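FBP protein (Leishmania major, PDB 5OEZ) probably hydrolyses fructose 1,6-bisphosphate to fructose 6-phosphate and phosphate with the help of magnesium, as a homotetrameric enzyme of gluconeogenesis that AMP can bind. Local coordinates at residues C[118-123]-C[130-135]; C[170-175]-C[251-256]; C[174-179]-C[189-194]. All coordinates share one frame; numbering follows the deposited sequence.

Contact 1: residues C[118-123]-C[130-135]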
loop_
_atom_site.group_PDB
_atom_site.type_symbol
_atom_site.label_atom_id
_atom_site.label_comp_id
_atom_site.label_asym_id
_atom_site.label_seq_id
_atom_site.Cartn_x
_atom_site.Cartn_y
_atom_site.Cartn_z
ATOM N N ASP C 118 16.041 -6.805 -20.702
ATOM C CA ASP C 118 14.878 -6.222 -21.334
ATOM C C ASP C 118 14.073 -5.564 -20.193
ATOM O O ASP C 118 13.433 -6.260 -19.409
ATOM C CB ASP C 118 14.079 -7.313 -22.052
ATOM C CG ASP C 118 12.858 -6.770 -22.795
ATOM O OD1 ASP C 118 12.651 -5.537 -22.860
ATOM O OD2 ASP C 118 12.102 -7.597 -23.356
ATOM N N PRO C 119 14.106 -4.219 -20.090
ATOM C CA PRO C 119 13.478 -3.581 -18.920
ATOM C C PRO C 119 11.960 -3.745 -18.846
ATOM O O PRO C 119 11.415 -3.814 -17.747
ATOM C CB PRO C 119 13.856 -2.105 -19.067
ATOM C CG PRO C 119 14.090 -1.916 -20.524
ATOM C CD PRO C 119 14.630 -3.219 -21.039
ATOM N N LEU C 120 11.294 -3.814 -19.992
ATOM C CA LEU C 120 9.850 -3.976 -20.034
ATOM C C LEU C 120 9.371 -4.642 -21.338
ATOM O O LEU C 120 9.142 -3.977 -22.326
ATOM C CB LEU C 120 9.163 -2.616 -19.787
ATOM C CG LEU C 120 7.695 -2.677 -19.386
ATOM C CD1 LEU C 120 7.511 -3.380 -18.048
ATOM C CD2 LEU C 120 7.166 -1.258 -19.320
ATOM N N ASP C 121 9.229 -5.965 -21.300
ATOM C CA ASP C 121 8.618 -6.743 -22.371
ATOM C C ASP C 121 7.088 -6.596 -22.364
ATOM O O ASP C 121 6.447 -6.691 -21.314
ATOM C CB ASP C 121 9.012 -8.240 -22.253
ATOM C CG ASP C 121 7.974 -9.192 -22.859
ATOM O OD1 ASP C 121 7.921 -9.315 -24.101
ATOM O OD2 ASP C 121 7.214 -9.826 -22.085
ATOM N N GLY C 122 6.522 -6.434 -23.558
ATOM C CA GLY C 122 5.091 -6.496 -23.774
ATOM C C GLY C 122 4.416 -5.192 -23.424
ATOM O O GLY C 122 3.255 -5.194 -23.052
ATOM N N SER C 123 5.115 -4.077 -23.618
ATOM C CA SER C 123 4.709 -2.784 -23.042
ATOM C C SER C 123 3.346 -2.248 -23.501
ATOM O O SER C 123 2.663 -1.571 -22.722
ATOM C CB SER C 123 5.773 -1.728 -23.325
ATOM O OG SER C 123 5.502 -0.542 -22.601
ATOM N N VAL C 130 -3.089 -6.449 -19.142
ATOM C CA VAL C 130 -2.522 -7.804 -19.176
ATOM C C VAL C 130 -1.058 -7.769 -18.708
ATOM O O VAL C 130 -0.408 -6.718 -18.715
ATOM C CB VAL C 130 -2.787 -8.597 -20.481
ATOM C CG1 VAL C 130 -1.830 -8.269 -21.614
ATOM C CG2 VAL C 130 -2.749 -10.100 -20.207
ATOM N N SER C 131 -0.602 -8.904 -18.196
ATOM C CA SER C 131 0.772 -9.128 -17.769
ATOM C C SER C 131 1.807 -8.409 -18.625
ATOM O O SER C 131 1.722 -8.431 -19.858
ATOM C CB SER C 131 1.092 -10.627 -17.895
ATOM O OG SER C 131 0.500 -11.431 -16.882
ATOM N N VAL C 132 2.787 -7.788 -17.967
ATOM C CA VAL C 132 4.039 -7.406 -18.606
ATOM C C VAL C 132 5.187 -7.956 -17.760
ATOM O O VAL C 132 4.940 -8.545 -16.718
ATOM C CB VAL C 132 4.143 -5.889 -18.817
ATOM C CG1 VAL C 132 3.065 -5.432 -19.771
ATOM C CG2 VAL C 132 4.025 -5.125 -17.511
ATOM N N GLY C 133 6.428 -7.760 -18.204
ATOM C CA GLY C 133 7.584 -8.375 -17.543
ATOM C C GLY C 133 8.928 -7.726 -17.835
ATOM O O GLY C 133 9.015 -6.847 -18.672
ATOM N N SER C 134 9.938 -8.111 -17.061
ATOM C CA SER C 134 11.334 -7.684 -17.236
ATOM C C SER C 134 12.161 -8.938 -17.237
ATOM O O SER C 134 11.836 -9.867 -16.521
ATOM C CB SER C 134 11.827 -6.791 -16.077
ATOM O OG SER C 134 11.025 -5.634 -15.879
ATOM N N ILE C 135 13.262 -8.943 -17.988
ATOM C CA ILE C 135 14.142 -10.110 -18.112
ATOM C C ILE C 135 15.601 -9.673 -18.039
ATOM O O ILE C 135 15.951 -8.619 -18.571
ATOM C CB ILE C 135 13.950 -10.827 -19.466
ATOM C CG1 ILE C 135 12.465 -11.041 -19.764
ATOM C CG2 ILE C 135 14.684 -12.170 -19.477
ATOM C CD1 ILE C 135 12.174 -11.447 -21.198
#

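Contact 2: residues C[170-175]-C[251-256]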
loop_
_atom_site.group_PDB
_atom_site.type_symbol
_atom_site.label_atom_id
_atom_site.label_comp_id
_atom_site.label_asym_id
_atom_site.label_seq_id
_atom_site.Cartn_x
_atom_site.Cartn_y
_atom_site.Cartn_z
ATOM N N TYR C 170 13.558 -13.276 -14.251
ATOM C CA TYR C 170 12.552 -12.357 -14.754
ATOM C C TYR C 170 11.612 -11.888 -13.647
ATOM O O TYR C 170 11.566 -12.467 -12.576
ATOM C CB TYR C 170 11.774 -12.976 -15.910
ATOM C CG TYR C 170 10.938 -14.171 -15.547
ATOM C CD1 TYR C 170 9.696 -14.028 -14.914
ATOM C CD2 TYR C 170 11.377 -15.445 -15.837
ATOM C CE1 TYR C 170 8.936 -15.142 -14.580
ATOM C CE2 TYR C 170 10.635 -16.560 -15.495
ATOM C CZ TYR C 170 9.418 -16.403 -14.866
ATOM O OH TYR C 170 8.671 -17.497 -14.520
ATOM N N ALA C 171 10.911 -10.796 -13.924
ATOM C CA ALA C 171 9.823 -10.319 -13.097
ATOM C C ALA C 171 8.523 -10.314 -13.917
ATOM O O ALA C 171 8.533 -9.949 -15.087
ATOM C CB ALA C 171 10.134 -8.928 -12.574
ATOM N N VAL C 172 7.419 -10.728 -13.294
ATOM C CA VAL C 172 6.093 -10.667 -13.903
ATOM C C VAL C 172 5.265 -9.681 -13.107
ATOM O O VAL C 172 5.107 -9.849 -11.906
ATOM C CB VAL C 172 5.341 -11.996 -13.815
ATOM C CG1 VAL C 172 4.218 -12.036 -14.846
ATOM C CG2 VAL C 172 6.271 -13.151 -14.006
ATOM N N TYR C 173 4.736 -8.672 -13.781
ATOM C CA TYR C 173 3.878 -7.672 -13.172
ATOM C C TYR C 173 2.436 -8.008 -13.539
ATOM O O TYR C 173 1.963 -7.682 -14.619
ATOM C CB TYR C 173 4.256 -6.275 -13.675
ATOM C CG TYR C 173 5.732 -5.944 -13.580
ATOM C CD1 TYR C 173 6.296 -5.477 -12.385
ATOM C CD2 TYR C 173 6.578 -6.094 -14.690
ATOM C CE1 TYR C 173 7.654 -5.191 -12.300
ATOM C CE2 TYR C 173 7.937 -5.807 -14.609
ATOM C CZ TYR C 173 8.475 -5.352 -13.414
ATOM O OH TYR C 173 9.816 -5.037 -13.334
ATOM N N GLY C 174 1.768 -8.722 -12.642
ATOM C CA GLY C 174 0.342 -9.026 -12.748
ATOM C C GLY C 174 -0.340 -8.637 -11.451
ATOM O O GLY C 174 0.066 -7.662 -10.804
ATOM N N SER C 175 -1.375 -9.386 -11.060
ATOM C CA SER C 175 -2.117 -9.089 -9.805
ATOM C C SER C 175 -1.210 -9.278 -8.602
ATOM O O SER C 175 -1.360 -8.592 -7.611
ATOM C CB SER C 175 -3.404 -9.913 -9.677
ATOM O OG SER C 175 -3.242 -11.225 -10.195
ATOM N N SER C 251 2.209 -11.760 -23.966
ATOM C CA SER C 251 3.332 -11.228 -23.196
ATOM C C SER C 251 4.224 -12.435 -22.985
ATOM O O SER C 251 3.842 -13.395 -22.313
ATOM C CB SER C 251 2.873 -10.644 -21.847
ATOM O OG SER C 251 3.916 -10.610 -20.866
ATOM N N MET C 252 5.412 -12.377 -23.563
ATOM C CA MET C 252 6.355 -13.471 -23.480
ATOM C C MET C 252 6.624 -13.916 -22.026
ATOM O O MET C 252 6.639 -15.112 -21.730
ATOM C CB MET C 252 7.649 -13.033 -24.140
ATOM C CG MET C 252 8.711 -14.115 -24.264
ATOM S SD MET C 252 10.316 -13.491 -23.735
ATOM C CE MET C 252 10.460 -12.036 -24.771
ATOM N N VAL C 253 6.831 -12.959 -21.129
ATOM C CA VAL C 253 7.149 -13.294 -19.728
ATOM C C VAL C 253 5.945 -13.982 -19.063
ATOM O O VAL C 253 6.094 -15.020 -18.409
ATOM C CB VAL C 253 7.612 -12.068 -18.924
ATOM C CG1 VAL C 253 7.870 -12.454 -17.479
ATOM C CG2 VAL C 253 8.888 -11.484 -19.520
ATOM N N GLY C 254 4.755 -13.449 -19.287
ATOM C CA GLY C 254 3.535 -14.088 -18.790
ATOM C C GLY C 254 3.345 -15.496 -19.320
ATOM O O GLY C 254 3.039 -16.405 -18.552
ATOM N N ASP C 255 3.555 -15.701 -20.630
ATOM C CA ASP C 255 3.345 -17.022 -21.221
ATOM C C ASP C 255 4.406 -18.006 -20.726
ATOM O O ASP C 255 4.086 -19.158 -20.400
ATOM C CB ASP C 255 3.270 -16.958 -22.757
ATOM C CG ASP C 255 1.928 -16.374 -23.275
ATOM O OD1 ASP C 255 0.839 -16.906 -22.914
ATOM O OD2 ASP C 255 1.950 -15.398 -24.079
ATOM N N ILE C 256 5.652 -17.558 -20.621
ATOM C CA ILE C 256 6.718 -18.428 -20.110
ATOM C C ILE C 256 6.497 -18.771 -18.632
ATOM O O ILE C 256 6.697 -19.916 -18.221
ATOM C CB ILE C 256 8.120 -17.810 -20.314
ATOM C CG1 ILE C 256 8.465 -17.731 -21.799
ATOM C CG2 ILE C 256 9.170 -18.587 -19.530
ATOM C CD1 ILE C 256 8.777 -19.063 -22.420
#

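Contact 3: residues C[174-179]-C[189-194]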
loop_
_atom_site.group_PDB
_atom_site.type_symbol
_atom_site.label_atom_id
_atom_site.label_comp_id
_atom_site.label_asym_id
_atom_site.label_seq_id
_atom_site.Cartn_x
_atom_site.Cartn_y
_atom_site.Cartn_z
ATOM N N GLY C 174 1.768 -8.722 -12.642
ATOM C CA GLY C 174 0.342 -9.026 -12.748
ATOM C C GLY C 174 -0.340 -8.637 -11.451
ATOM O O GLY C 174 0.066 -7.662 -10.804
ATOM N N SER C 175 -1.375 -9.386 -11.060
ATOM C CA SER C 175 -2.117 -9.089 -9.805
ATOM C C SER C 175 -1.210 -9.278 -8.602
ATOM O O SER C 175 -1.360 -8.592 -7.611
ATOM C CB SER C 175 -3.404 -9.913 -9.677
ATOM O OG SER C 175 -3.242 -11.225 -10.195
ATOM N N ALA C 176 -0.258 -10.201 -8.717
ATOM C CA ALA C 176 0.908 -10.222 -7.861
ATOM C C ALA C 176 2.124 -9.857 -8.715
ATOM O O ALA C 176 2.065 -9.895 -9.934
ATOM C CB ALA C 176 1.080 -11.597 -7.256
ATOM N N THR C 177 3.219 -9.507 -8.053
ATOM C CA THR C 177 4.497 -9.264 -8.695
ATOM C C THR C 177 5.438 -10.408 -8.289
ATOM O O THR C 177 5.727 -10.571 -7.106
ATOM C CB THR C 177 5.067 -7.918 -8.263
ATOM O OG1 THR C 177 4.074 -6.913 -8.484
ATOM C CG2 THR C 177 6.330 -7.562 -9.036
ATOM N N ASN C 178 5.864 -11.207 -9.270
ATOM C CA ASN C 178 6.731 -12.352 -9.053
ATOM C C ASN C 178 8.101 -12.081 -9.573
ATOM O O ASN C 178 8.260 -11.327 -10.518
ATOM C CB ASN C 178 6.204 -13.549 -9.781
ATOM C CG ASN C 178 4.851 -13.984 -9.268
ATOM O OD1 ASN C 178 3.882 -14.088 -10.027
ATOM N ND2 ASN C 178 4.780 -14.258 -7.981
ATOM N N LEU C 179 9.093 -12.671 -8.920
ATOM C CA LEU C 179 10.466 -12.617 -9.363
ATOM C C LEU C 179 10.990 -14.033 -9.353
ATOM O O LEU C 179 10.973 -14.692 -8.320
ATOM C CB LEU C 179 11.301 -11.710 -8.456
ATOM C CG LEU C 179 12.635 -11.224 -9.026
ATOM C CD1 LEU C 179 12.996 -9.883 -8.415
ATOM C CD2 LEU C 179 13.750 -12.231 -8.795
ATOM N N GLY C 189 11.181 -19.033 -7.046
ATOM C CA GLY C 189 10.227 -17.972 -7.290
ATOM C C GLY C 189 9.915 -17.204 -6.033
ATOM O O GLY C 189 9.689 -17.789 -4.976
ATOM N N PHE C 190 9.896 -15.885 -6.163
ATOM C CA PHE C 190 9.626 -14.985 -5.071
ATOM C C PHE C 190 8.434 -14.119 -5.422
ATOM O O PHE C 190 8.176 -13.859 -6.591
ATOM C CB PHE C 190 10.852 -14.109 -4.787
ATOM C CG PHE C 190 12.079 -14.896 -4.427
ATOM C CD1 PHE C 190 12.821 -15.535 -5.413
ATOM C CD2 PHE C 190 12.494 -15.000 -3.116
ATOM C CE1 PHE C 190 13.944 -16.279 -5.092
ATOM C CE2 PHE C 190 13.620 -15.738 -2.784
ATOM C CZ PHE C 190 14.351 -16.375 -3.783
ATOM N N THR C 191 7.732 -13.651 -4.392
ATOM C CA THR C 191 6.598 -12.772 -4.552
ATOM C C THR C 191 6.802 -11.533 -3.706
ATOM O O THR C 191 7.215 -11.611 -2.550
ATOM C CB THR C 191 5.299 -13.512 -4.183
ATOM O OG1 THR C 191 5.184 -14.670 -5.018
ATOM C CG2 THR C 191 4.067 -12.634 -4.390
ATOM N N LEU C 192 6.471 -10.383 -4.279
ATOM C CA LEU C 192 6.616 -9.109 -3.599
ATOM C C LEU C 192 5.531 -8.972 -2.533
ATOM O O LEU C 192 4.352 -9.072 -2.839
ATOM C CB LEU C 192 6.511 -7.946 -4.589
ATOM C CG LEU C 192 6.586 -6.509 -4.054
ATOM C CD1 LEU C 192 7.887 -6.265 -3.311
ATOM C CD2 LEU C 192 6.447 -5.519 -5.200
ATOM N N ASP C 193 5.945 -8.766 -1.288
ATOM C CA ASP C 193 5.029 -8.429 -0.201
ATOM C C ASP C 193 4.935 -6.902 -0.177
ATOM O O ASP C 193 5.868 -6.234 0.268
ATOM C CB ASP C 193 5.536 -8.960 1.133
ATOM C CG ASP C 193 4.556 -8.693 2.288
ATOM O OD1 ASP C 193 3.797 -7.696 2.237
ATOM O OD2 ASP C 193 4.567 -9.474 3.264
ATOM N N PRO C 194 3.815 -6.337 -0.663
ATOM C CA PRO C 194 3.733 -4.875 -0.758
ATOM C C PRO C 194 3.733 -4.160 0.611
ATOM O O PRO C 194 4.120 -2.998 0.685
ATOM C CB PRO C 194 2.409 -4.648 -1.497
ATOM C CG PRO C 194 1.580 -5.845 -1.175
ATOM C CD PRO C 194 2.542 -6.990 -1.030
HETATM O O HOH W 1 2.706 -9.272 -5.184
#

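Contact 1: residues C[118-123]-C[130-135]
Asp118 and Ile135 form a hydrogen-bonded antiparallel pair, with Asp118 N 2.8 Å from Ile135 O and Ile135 N 3.0 Å from Asp118 O. Asp121 and Gly133 make the next such pair, its two bonds less even: Asp121 N lies 2.8 Å from Gly133 O, whereas Gly133 N stands 3.3 Å from Asp121 O. Between the pairs the register slips by one residue, a beta bulge at the corner the chain turns at Pro119. At this corner Ser134 CB lies 3.4 Å from Pro119 O, and Ser134 OG, anti to the carbonyl carbon (chi1 -57°), donates to that oxygen over 2.6 Å, coming from above the carbonyl plane, 42° out of it. Ser134 OG is also hydrogen-bonded to Tyr173 OH on strand 167-173. Val132 spreads its branches: CG1 reaches Gly122 O at 3.3 Å, while CG2 meets Leu120 CD1 at 3.9 Å, the two side chains crossing at a slant. This hairpin carries part of the metal site of a class 1 fructose-1,6-bisphosphatase. Asp118, Leu120 and Asp121 bind manganese in other crystals of the protein, and Asp121 and Gly122 bind fructose 6-phosphate. Here, without metal, the carboxylate of Asp118 lies close to those of Glu97 and Glu284. Backbone bonds and one serine hydroxyl hold the bulged corner, consistent with the Asp118 carboxylate being left to the cations, whereas Val253 N also holds Asp121 OD2.

Contact 2: residues C[170-175]-C[251-256]
Val253 sends one methyl, CG1, into the angle between Tyr170 and Val172, and that single group makes the closest approaches of the contact. Val253 CG1 meets the Tyr170 ring obliquely, nearest to Tyr170 CD1 at 3.5 Å, with CG and CE1 of the ring somewhat farther. The two side chains point in opposing directions and overlap along their flanks; the ring reaches this place because its CG sits between the backbone N and the carbonyl carbon (chi1 65°). Val172 passes Val253 in the same way and touches it with CG2, 3.9 Å from Val253 CG1. Val253 CG1 also rests 3.5 Å from Ala171 O, on the backbone of the strand. Strand 170-173 and helix 252-256 run almost at right angles, 98° between their directions, with 8.5 Å between their axes, so this is a helix start laid across a sheet, joining sequence assigned to the N-terminal family domain with that of the C-terminal one. Ser251 is the N-cap, and its OG accepts a weak capping bond from Gly254 N at 3.4 Å. Beyond the hydrocarbon contact, Tyr170 OH bonds to His257 one turn along the helix, while Val253 N donates to the active-site carboxylate of Asp121.

Contact 3: residues C[174-179]-C[189-194]
The hairpin of strands 177-182 and 187-193 belongs to the large mixed sheet of the fructose-1,6-bisphosphatase fold, and here Leu179 and Phe190 form a hydrogen-bonded antiparallel pair. Leu179 N lies 2.8 Å from Phe190 O, and Phe190 N is 2.7 Å from Leu179 O. Leu179 O also lies in the plane of the Phe190 ring, at its edge, 3.5 Å from Phe190 CD1; chi1 -59° puts that ring beside the backbone N, close to the oxygen. Next comes the non-hydrogen-bonded pair of Asn178 and Thr191, whose side chains lie alongside each other and point the same way, with Asn178 ND2 3.0 Å from Thr191 OG1, itself hydrogen-bonded to Thr202 on strand 198-203. A nearly straight bond of 2.9 Å runs from Leu192 N to Thr177 O. Past it the strands diverge, and a water spans the gap, accepting from Thr177 N and donating to Leu192 O, each at 2.9 Å. On the side of Leu179 and Phe190, helix 12-18 packs through Leu12, and Tyr15 meets the Phe190 ring edge to face; Ile16 of this helix binds AMP in other crystals. Helix 27-47 touches Thr177 and Leu192, while Asn129 of a second subunit donates to Ala176 O.

How the contacts relate
All three contacts are largely buried and reach one mixed sheet, whose strands 132-140, 167-173, 177-182 and 187-193 lie in succession. Contacts 1 and 2, centred 7 Å apart, meet where Ser134 O takes the amide of Ala171; contact 2 joins contact 3 through Val172 N and Asn178 O. Contacts 1 and 3 do not touch, yet both are backbone-bonded hairpins, the first bulged beside the metal site, the other without a bulge in its register, near helix 12-18 and bridged by water. Contact 2 differs, being apolar and set between sheet and helix. Contact 3 lies farthest from the chain's centre, and all three border a second subunit.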